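Side-chain contacts in transcriptional activator, putative (Pyrococcus furiosus, PDB 1RTW), which is of unknown function, is named a putative transcriptional activator and belongs to the all-helical TENA/THI-4/PQQC family: residues 99-104 with 198-203; 7-12 with 186-191; 54-59 with 108-113. All coordinates share one frame; numbering follows the deposited sequence.

Contact 1: residues 99-104 with 198-203; sequences DWRAKS and ELIFWD
Arg101 and Ala102, in the first turn of helix 100-115, meet Ile200, Phe201 and Asp203 in the C-terminal part of the chain's last helix and just after. The aliphatic part of Arg101 packs on Ile200: its CG lies 3.6 Å from CG2 of Ile200. Farther along the same side chain, NH2 comes within 3.5 Å of CB of Asp203, the two side chains crossing at about a right angle. Ala102 offers its methyl group to the Phe201 ring, CB standing 3.6 Å from CE2. With CG anti to the backbone N (chi1 -154°), Phe201 swings its ring toward helix 100-115, although its CB does not point there. The contact joins two helices of the all-helical, heme-oxygenase-like fold to which the TENA family belongs, with no hydrogen bond directly between these segments. Helix 33-60 joins in, Asn42 touching both Ala102 and Phe201.

The guanidinium is steadied from its own segment. Its NH1 forms a salt bridge with OD1 of the N-cap residue Asp99, at 3.0 Å; the oxygen is met on the syn side, 30° out of the carboxylate plane. A water accepts from Arg101 NH2 at 3.3 Å and makes a weak bond to Asp203 OD1, linking two opposite charges that do not meet directly. The other carboxylate oxygen of Asp203, OD2, is hydrogen-bonded to His20.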
loop_
_atom_site.group_PDB
_atom_site.type_symbol
_atom_site.label_atom_id
_atom_site.label_comp_id
_atom_site.label_asym_id
_atom_site.label_seq_id
_atom_site.Cartn_x
_atom_site.Cartn_y
_atom_site.Cartn_z
ATOM N N ASP B 99 -19.008 -7.850 14.619
ATOM C CA ASP B 99 -18.523 -7.505 15.947
ATOM C C ASP B 99 -17.262 -6.616 15.918
ATOM O O ASP B 99 -16.353 -6.829 15.111
ATOM C CB ASP B 99 -18.225 -8.782 16.731
ATOM C CG ASP B 99 -17.903 -8.504 18.176
ATOM O OD1 ASP B 99 -18.780 -8.715 19.039
ATOM O OD2 ASP B 99 -16.778 -8.052 18.444
ATOM N N TRP B 100 -17.185 -5.682 16.866
ATOM C CA TRP B 100 -16.056 -4.754 16.974
ATOM C C TRP B 100 -14.694 -5.441 17.132
ATOM O O TRP B 100 -13.698 -4.973 16.582
ATOM C CB TRP B 100 -16.285 -3.728 18.101
ATOM C CG TRP B 100 -16.236 -4.288 19.502
ATOM C CD1 TRP B 100 -15.143 -4.355 20.324
ATOM C CD2 TRP B 100 -17.333 -4.832 20.252
ATOM N NE1 TRP B 100 -15.490 -4.907 21.534
ATOM C CE2 TRP B 100 -16.827 -5.211 21.518
ATOM C CE3 TRP B 100 -18.694 -5.043 19.975
ATOM C CZ2 TRP B 100 -17.637 -5.780 22.512
ATOM C CZ3 TRP B 100 -19.500 -5.609 20.962
ATOM C CH2 TRP B 100 -18.965 -5.976 22.213
ATOM N N ARG B 101 -14.656 -6.547 17.872
ATOM C CA ARG B 101 -13.418 -7.295 18.059
ATOM C C ARG B 101 -12.935 -7.866 16.722
ATOM O O ARG B 101 -11.736 -7.926 16.455
ATOM C CB ARG B 101 -13.606 -8.452 19.051
ATOM C CG ARG B 101 -13.808 -8.054 20.513
ATOM C CD ARG B 101 -15.269 -8.159 20.914
ATOM N NE ARG B 101 -15.450 -8.911 22.146
ATOM C CZ ARG B 101 -16.566 -9.550 22.479
ATOM N NH1 ARG B 101 -17.616 -9.531 21.673
ATOM N NH2 ARG B 101 -16.620 -10.221 23.621
ATOM N N ALA B 102 -13.878 -8.295 15.889
ATOM C CA ALA B 102 -13.533 -8.861 14.591
ATOM C C ALA B 102 -12.921 -7.815 13.663
ATOM O O ALA B 102 -11.864 -8.046 13.079
ATOM C CB ALA B 102 -14.750 -9.514 13.949
ATOM N N LYS B 103 -13.574 -6.660 13.548
ATOM C CA LYS B 103 -13.079 -5.581 12.685
ATOM C C LYS B 103 -11.695 -5.125 13.134
ATOM O O LYS B 103 -10.825 -4.850 12.316
ATOM C CB LYS B 103 -14.032 -4.381 12.704
ATOM C CG LYS B 103 -15.434 -4.693 12.222
ATOM C CD LYS B 103 -16.278 -3.436 12.143
ATOM C CE LYS B 103 -16.459 -2.785 13.512
ATOM N NZ LYS B 103 -17.370 -1.599 13.447
ATOM N N SER B 104 -11.507 -5.070 14.446
ATOM C CA SER B 104 -10.254 -4.664 15.054
ATOM C C SER B 104 -9.120 -5.642 14.716
ATOM O O SER B 104 -7.974 -5.256 14.509
ATOM C CB SER B 104 -10.465 -4.592 16.564
ATOM O OG SER B 104 -9.315 -4.097 17.207
ATOM N N GLU B 198 -6.576 -13.686 18.623
ATOM C CA GLU B 198 -7.101 -15.044 18.470
ATOM C C GLU B 198 -7.887 -15.440 19.716
ATOM O O GLU B 198 -8.980 -16.002 19.635
ATOM C CB GLU B 198 -5.953 -16.043 18.275
ATOM C CG GLU B 198 -5.414 -16.117 16.852
ATOM C CD GLU B 198 -6.438 -16.667 15.868
ATOM O OE1 GLU B 198 -7.078 -17.685 16.187
ATOM O OE2 GLU B 198 -6.619 -16.086 14.781
ATOM N N LEU B 199 -7.304 -15.154 20.874
ATOM C CA LEU B 199 -7.939 -15.474 22.148
ATOM C C LEU B 199 -9.262 -14.731 22.325
ATOM O O LEU B 199 -10.239 -15.292 22.798
ATOM C CB LEU B 199 -7.006 -15.114 23.302
ATOM C CG LEU B 199 -7.668 -15.193 24.682
ATOM C CD1 LEU B 199 -8.081 -16.622 25.000
ATOM C CD2 LEU B 199 -6.729 -14.644 25.742
ATOM N N ILE B 200 -9.261 -13.457 21.961
ATOM C CA ILE B 200 -10.423 -12.598 22.086
ATOM C C ILE B 200 -11.541 -12.936 21.105
ATOM O O ILE B 200 -12.723 -12.810 21.433
ATOM C CB ILE B 200 -9.990 -11.116 21.903
ATOM C CG1 ILE B 200 -9.170 -10.670 23.116
ATOM C CG2 ILE B 200 -11.193 -10.202 21.712
ATOM C CD1 ILE B 200 -8.499 -9.321 22.926
ATOM N N PHE B 201 -11.173 -13.382 19.911
ATOM C CA PHE B 201 -12.171 -13.699 18.906
ATOM C C PHE B 201 -13.200 -14.723 19.371
ATOM O O PHE B 201 -14.386 -14.602 19.050
ATOM C CB PHE B 201 -11.499 -14.170 17.617
ATOM C CG PHE B 201 -12.315 -13.927 16.393
ATOM C CD1 PHE B 201 -13.267 -14.857 15.976
ATOM C CD2 PHE B 201 -12.124 -12.766 15.638
ATOM C CE1 PHE B 201 -14.018 -14.635 14.824
ATOM C CE2 PHE B 201 -12.863 -12.527 14.483
ATOM C CZ PHE B 201 -13.814 -13.463 14.072
ATOM N N TRP B 202 -12.754 -15.719 20.136
ATOM C CA TRP B 202 -13.663 -16.755 20.619
ATOM C C TRP B 202 -14.808 -16.182 21.454
ATOM O O TRP B 202 -15.917 -16.707 21.419
ATOM C CB TRP B 202 -12.908 -17.818 21.411
ATOM C CG TRP B 202 -11.887 -18.576 20.607
ATOM C CD1 TRP B 202 -10.529 -18.480 20.711
ATOM C CD2 TRP B 202 -12.142 -19.521 19.554
ATOM N NE1 TRP B 202 -9.924 -19.298 19.787
ATOM C CE2 TRP B 202 -10.886 -19.949 19.071
ATOM C CE3 TRP B 202 -13.302 -20.037 18.974
ATOM C CZ2 TRP B 202 -10.765 -20.875 18.028
ATOM C CZ3 TRP B 202 -13.178 -20.955 17.934
ATOM C CH2 TRP B 202 -11.917 -21.366 17.475
ATOM N N ASP B 203 -14.550 -15.087 22.169
ATOM C CA ASP B 203 -15.577 -14.449 23.002
ATOM C C ASP B 203 -16.746 -13.864 22.205
ATOM O O ASP B 203 -17.852 -13.727 22.730
ATOM C CB ASP B 203 -14.971 -13.336 23.867
ATOM C CG ASP B 203 -14.010 -13.862 24.916
ATOM O OD1 ASP B 203 -12.983 -13.191 25.175
ATOM O OD2 ASP B 203 -14.284 -14.941 25.485
HETATM O O HOH W 1 -13.505 -9.932 24.645
#

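Contact 2: residues 7-12 with 186-191; sequences IKENEN and RAREVF
Asn10 reaches from the turn between helices 2-8 and 11-15 to the Phe191 ring on helix 181-201. Its CB starts out toward that helix, and CG stands beside the backbone N, anti to the carbonyl carbon (chi1 -69°), which carries the amide to the rim of the ring. There CG lies in the ring plane, 4.0 Å from CD1 of Phe191. The tip comes closer: ND2 approaches the same edge, 3.4 Å from CD1 of Phe191. Amide and ring planes are turned 53° against each other, so the amide neither stacks on the ring nor stands upright to it.

The nitrogen that meets the ring edge also has two polar partners. A water accepts from Asn10 ND2 at 3.0 Å and donates in turn to the backbone O of Arg188 at 2.7 Å, while ND2 is hydrogen-bonded as well to the carbonyl of Leu6, one turn earlier in the chain. The two acceptors, Leu6 O and the water, help hold this buried amide in place.

Ile7 also touches the ring, an apolar contact in which its CG1 is 4.2 Å from CZ of Phe191. Separately, Glu9, extended beyond CG, crosses the side chain of Arg188 at about a right angle; OE2 of Glu9 and NH1 of Arg188 remain 4.2 Å apart, too far for a salt bridge, and NH1 is paired instead with Glu5.

Tyr126 and Cys127 of helix 118-142 close in on Ile7 and Phe191 respectively. A type I turn from Lys8 to Glu11, joining helices 2-8 and 11-15 and packed on helix 181-201 near the C-terminal end of the chain, belongs to the all-helical TENA-family fold.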
loop_
_atom_site.group_PDB
_atom_site.type_symbol
_atom_site.label_atom_id
_atom_site.label_comp_id
_atom_site.label_asym_id
_atom_site.label_seq_id
_atom_site.Cartn_x
_atom_site.Cartn_y
_atom_site.Cartn_z
ATOM N N ILE B 7 5.973 -19.545 20.009
ATOM C CA ILE B 7 4.975 -20.294 20.763
ATOM C C ILE B 7 5.268 -20.386 22.254
ATOM O O ILE B 7 4.362 -20.244 23.074
ATOM C CB ILE B 7 4.797 -21.707 20.168
ATOM C CG1 ILE B 7 4.047 -21.602 18.840
ATOM C CG2 ILE B 7 4.048 -22.619 21.137
ATOM C CD1 ILE B 7 3.997 -22.885 18.055
ATOM N N LYS B 8 6.537 -20.600 22.592
ATOM C CA LYS B 8 6.981 -20.728 23.977
ATOM C C LYS B 8 6.726 -19.474 24.818
ATOM O O LYS B 8 6.215 -19.559 25.936
ATOM C CB LYS B 8 8.474 -21.089 24.006
ATOM C CG LYS B 8 9.054 -21.337 25.398
ATOM C CD LYS B 8 10.533 -21.727 25.344
ATOM C CE LYS B 8 11.405 -20.595 24.807
ATOM N NZ LYS B 8 12.840 -20.992 24.701
ATOM N N GLU B 9 7.015 -18.313 24.245
ATOM C CA GLU B 9 6.856 -17.047 24.949
ATOM C C GLU B 9 5.431 -16.486 25.003
ATOM O O GLU B 9 5.187 -15.462 25.640
ATOM C CB GLU B 9 7.890 -16.055 24.399
ATOM C CG GLU B 9 7.451 -14.627 24.148
ATOM C CD GLU B 9 8.393 -13.904 23.193
ATOM O OE1 GLU B 9 8.437 -12.656 23.224
ATOM O OE2 GLU B 9 9.085 -14.585 22.401
ATOM N N ASN B 10 4.492 -17.177 24.353
ATOM C CA ASN B 10 3.075 -16.787 24.351
ATOM C C ASN B 10 2.206 -17.962 24.779
ATOM O O ASN B 10 0.978 -17.906 24.662
ATOM C CB ASN B 10 2.601 -16.325 22.965
ATOM C CG ASN B 10 3.210 -15.014 22.541
ATOM O OD1 ASN B 10 2.674 -13.949 22.821
ATOM N ND2 ASN B 10 4.330 -15.087 21.844
ATOM N N GLU B 11 2.835 -19.012 25.303
ATOM C CA GLU B 11 2.104 -20.199 25.731
ATOM C C GLU B 11 1.037 -19.881 26.772
ATOM O O GLU B 11 0.026 -20.579 26.867
ATOM C CB GLU B 11 3.062 -21.282 26.242
ATOM C CG GLU B 11 3.753 -20.974 27.570
ATOM C CD GLU B 11 4.744 -22.055 27.994
ATOM O OE1 GLU B 11 5.025 -22.981 27.198
ATOM O OE2 GLU B 11 5.254 -21.975 29.130
ATOM N N ASN B 12 1.226 -18.788 27.503
ATOM C CA ASN B 12 0.260 -18.394 28.519
ATOM C C ASN B 12 -1.044 -17.930 27.861
ATOM O O ASN B 12 -2.135 -18.305 28.299
ATOM C CB ASN B 12 0.842 -17.302 29.426
ATOM C CG ASN B 12 0.473 -17.499 30.895
ATOM O OD1 ASN B 12 1.351 -17.596 31.759
ATOM N ND2 ASN B 12 -0.827 -17.564 31.182
ATOM N N ARG B 186 10.368 -7.254 16.313
ATOM C CA ARG B 186 9.191 -6.612 15.732
ATOM C C ARG B 186 8.171 -7.712 15.440
ATOM O O ARG B 186 7.000 -7.595 15.793
ATOM C CB ARG B 186 9.561 -5.887 14.435
ATOM C CG ARG B 186 10.332 -4.586 14.618
ATOM C CD ARG B 186 9.421 -3.378 14.451
ATOM N NE ARG B 186 10.159 -2.122 14.551
ATOM C CZ ARG B 186 9.646 -0.920 14.298
ATOM N NH1 ARG B 186 8.379 -0.793 13.923
ATOM N NH2 ARG B 186 10.405 0.162 14.425
ATOM N N ALA B 187 8.649 -8.796 14.835
ATOM C CA ALA B 187 7.806 -9.935 14.510
ATOM C C ALA B 187 7.315 -10.600 15.786
ATOM O O ALA B 187 6.164 -11.016 15.855
ATOM C CB ALA B 187 8.568 -10.931 13.655
ATOM N N ARG B 188 8.187 -10.718 16.788
ATOM C CA ARG B 188 7.784 -11.327 18.056
ATOM C C ARG B 188 6.583 -10.572 18.616
ATOM O O ARG B 188 5.624 -11.184 19.098
ATOM C CB ARG B 188 8.931 -11.316 19.077
ATOM C CG ARG B 188 10.114 -12.201 18.710
ATOM C CD ARG B 188 11.184 -12.199 19.806
ATOM N NE ARG B 188 12.504 -12.599 19.313
ATOM C CZ ARG B 188 12.924 -13.857 19.193
ATOM N NH1 ARG B 188 12.131 -14.864 19.537
ATOM N NH2 ARG B 188 14.130 -14.115 18.700
ATOM N N GLU B 189 6.634 -9.244 18.520
ATOM C CA GLU B 189 5.555 -8.392 19.003
ATOM C C GLU B 189 4.261 -8.631 18.229
ATOM O O GLU B 189 3.184 -8.681 18.815
ATOM C CB GLU B 189 5.941 -6.910 18.915
ATOM C CG GLU B 189 6.801 -6.409 20.075
ATOM C CD GLU B 189 6.133 -6.597 21.438
ATOM O OE1 GLU B 189 4.895 -6.435 21.540
ATOM O OE2 GLU B 189 6.851 -6.916 22.410
ATOM N N VAL B 190 4.369 -8.756 16.909
ATOM C CA VAL B 190 3.195 -8.999 16.089
ATOM C C VAL B 190 2.575 -10.348 16.447
ATOM O O VAL B 190 1.351 -10.449 16.576
ATOM C CB VAL B 190 3.518 -8.888 14.575
ATOM C CG1 VAL B 190 2.359 -9.383 13.743
ATOM C CG2 VAL B 190 3.793 -7.436 14.216
ATOM N N PHE B 191 3.416 -11.359 16.666
ATOM C CA PHE B 191 2.928 -12.694 17.028
ATOM C C PHE B 191 2.131 -12.628 18.336
ATOM O O PHE B 191 1.076 -13.259 18.473
ATOM C CB PHE B 191 4.094 -13.690 17.163
ATOM C CG PHE B 191 3.651 -15.127 17.354
ATOM C CD1 PHE B 191 3.308 -15.610 18.621
ATOM C CD2 PHE B 191 3.540 -15.984 16.261
ATOM C CE1 PHE B 191 2.856 -16.923 18.791
ATOM C CE2 PHE B 191 3.091 -17.295 16.417
ATOM C CZ PHE B 191 2.746 -17.767 17.686
HETATM O O HOH W 2 5.867 -12.546 21.449
#

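Contact 3: residues 54-59 with 108-113; sequences MALLMA and YLLSVA
Leu56 and Ala113 meet with no flat group between them; the one ring of the two segments, Tyr108, lies apart, with CG2 of Val112 from its own helix 3.5 Å above one face and offset toward the rim. That ring also packs on Val190 and Val194 of helix 181-201.

The contact itself is aliphatic. CB of Leu56 touches CB of Ala113 at 3.6 Å, and the small alanine lets the backbones approach until their CA atoms are 5.8 Å apart. Since CG of Leu56 is anti to the carbonyl carbon (chi1 -78°), its branch runs on over the alanine, and CD1 reaches CD2 of Leu110 at 4.0 Å, the two leucines crossing at about a right angle. At one side a water donates to both backbone carbonyls, 3.0 Å from Leu56 O and likewise from Ala113 O. The latter oxygen has a second partner in Lys60.

Beyond the pair, Leu56 packs on Ala59 of the third subunit and Leu110 on Leu115 of the second. Close alanine-leucine packing of this kind joins helices 33-60 and 100-115 within the TENA-family helical bundle, here where subunits of the tetramer meet.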
loop_
_atom_site.group_PDB
_atom_site.type_symbol
_atom_site.label_atom_id
_atom_site.label_comp_id
_atom_site.label_asym_id
_atom_site.label_seq_id
_atom_site.Cartn_x
_atom_site.Cartn_y
_atom_site.Cartn_z
HETATM N N MSE B 54 -3.379 -12.072 3.019
HETATM C CA MSE B 54 -2.448 -12.965 2.354
HETATM C C MSE B 54 -2.056 -12.437 0.981
HETATM O O MSE B 54 -0.941 -12.663 0.518
HETATM C CB MSE B 54 -3.076 -14.350 2.192
HETATM C CG MSE B 54 -3.351 -15.080 3.483
HETATM SE SE MSE B 54 -4.416 -16.651 3.162
HETATM C CE MSE B 54 -3.016 -17.753 2.414
ATOM N N ALA B 55 -2.983 -11.757 0.317
ATOM C CA ALA B 55 -2.716 -11.216 -1.000
ATOM C C ALA B 55 -1.736 -10.037 -0.861
ATOM O O ALA B 55 -0.864 -9.828 -1.689
ATOM C CB ALA B 55 -4.020 -10.799 -1.656
ATOM N N LEU B 56 -1.867 -9.281 0.217
ATOM C CA LEU B 56 -0.967 -8.174 0.464
ATOM C C LEU B 56 0.443 -8.711 0.692
ATOM O O LEU B 56 1.412 -8.141 0.192
ATOM C CB LEU B 56 -1.446 -7.387 1.662
ATOM C CG LEU B 56 -2.614 -6.483 1.291
ATOM C CD1 LEU B 56 -3.164 -5.833 2.534
ATOM C CD2 LEU B 56 -2.152 -5.431 0.310
ATOM N N LEU B 57 0.547 -9.830 1.411
ATOM C CA LEU B 57 1.832 -10.453 1.676
ATOM C C LEU B 57 2.416 -10.980 0.368
ATOM O O LEU B 57 3.600 -10.795 0.092
ATOM C CB LEU B 57 1.685 -11.606 2.670
ATOM C CG LEU B 57 1.404 -11.240 4.120
ATOM C CD1 LEU B 57 1.233 -12.507 4.952
ATOM C CD2 LEU B 57 2.538 -10.388 4.669
HETATM N N MSE B 58 1.561 -11.583 -0.459
HETATM C CA MSE B 58 1.993 -12.129 -1.745
HETATM C C MSE B 58 2.707 -11.087 -2.603
HETATM O O MSE B 58 3.774 -11.346 -3.159
HETATM C CB MSE B 58 0.809 -12.725 -2.522
HETATM C CG MSE B 58 1.173 -13.174 -3.926
HETATM SE SE MSE B 58 -0.189 -14.287 -4.784
HETATM C CE MSE B 58 0.914 -15.050 -6.181
ATOM N N ALA B 59 2.125 -9.899 -2.676
ATOM C CA ALA B 59 2.691 -8.818 -3.464
ATOM C C ALA B 59 4.106 -8.409 -3.041
ATOM O O ALA B 59 4.885 -7.933 -3.863
ATOM C CB ALA B 59 1.769 -7.628 -3.402
ATOM N N TYR B 108 -6.003 -4.687 12.043
ATOM C CA TYR B 108 -4.628 -4.812 12.503
ATOM C C TYR B 108 -3.828 -5.633 11.482
ATOM O O TYR B 108 -2.714 -5.247 11.103
ATOM C CB TYR B 108 -4.566 -5.477 13.879
ATOM C CG TYR B 108 -3.153 -5.799 14.316
ATOM C CD1 TYR B 108 -2.258 -4.781 14.679
ATOM C CD2 TYR B 108 -2.696 -7.106 14.321
ATOM C CE1 TYR B 108 -0.946 -5.070 15.034
ATOM C CE2 TYR B 108 -1.386 -7.409 14.673
ATOM C CZ TYR B 108 -0.514 -6.389 15.022
ATOM O OH TYR B 108 0.800 -6.689 15.325
ATOM N N LEU B 109 -4.415 -6.728 10.997
ATOM C CA LEU B 109 -3.722 -7.582 10.029
ATOM C C LEU B 109 -3.442 -6.841 8.741
ATOM O O LEU B 109 -2.348 -6.945 8.194
ATOM C CB LEU B 109 -4.486 -8.869 9.741
ATOM C CG LEU B 109 -4.455 -9.964 10.815
ATOM C CD1 LEU B 109 -5.189 -11.215 10.281
ATOM C CD2 LEU B 109 -2.990 -10.312 11.154
ATOM N N LEU B 110 -4.419 -6.092 8.251
ATOM C CA LEU B 110 -4.218 -5.316 7.037
ATOM C C LEU B 110 -3.138 -4.226 7.239
ATOM O O LEU B 110 -2.380 -3.916 6.311
ATOM C CB LEU B 110 -5.548 -4.709 6.571
ATOM C CG LEU B 110 -6.604 -5.747 6.189
ATOM C CD1 LEU B 110 -7.869 -5.026 5.743
ATOM C CD2 LEU B 110 -6.069 -6.647 5.090
ATOM N N SER B 111 -3.044 -3.670 8.450
ATOM C CA SER B 111 -2.025 -2.651 8.725
ATOM C C SER B 111 -0.647 -3.284 8.746
ATOM O O SER B 111 0.307 -2.709 8.233
ATOM C CB SER B 111 -2.285 -1.928 10.043
ATOM O OG SER B 111 -3.408 -1.082 9.905
ATOM N N VAL B 112 -0.543 -4.471 9.341
ATOM C CA VAL B 112 0.734 -5.167 9.371
ATOM C C VAL B 112 1.176 -5.569 7.962
ATOM O O VAL B 112 2.352 -5.458 7.610
ATOM C CB VAL B 112 0.676 -6.410 10.257
ATOM C CG1 VAL B 112 1.942 -7.233 10.101
ATOM C CG2 VAL B 112 0.496 -5.998 11.709
ATOM N N ALA B 113 0.229 -6.017 7.150
ATOM C CA ALA B 113 0.549 -6.440 5.797
ATOM C C ALA B 113 0.919 -5.258 4.903
ATOM O O ALA B 113 1.771 -5.381 4.036
ATOM C CB ALA B 113 -0.614 -7.221 5.202
HETATM O O HOH W 3 1.507 -5.304 1.043
#

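Two helices tie the contacts together. Contacts 1 and 2 share helix 181-201, and contacts 1 and 3 share helix 100-115, so that contact 1 joins the two helices that contribute one side each to contacts 2 and 3. The centres are 18 to 19 Å apart. Contacts 2 and 3 touch directly, CG2 of Val190 lying 3.3 Å from OH of Tyr108. Along the chain both segments of contact 3 fall between those of contact 2, while the segments of contact 1 alternate with those of each of the others. Contacts 1 and 3 both touch the second subunit, and contact 3 the third as well, whereas no other chain touches the segments of contact 2.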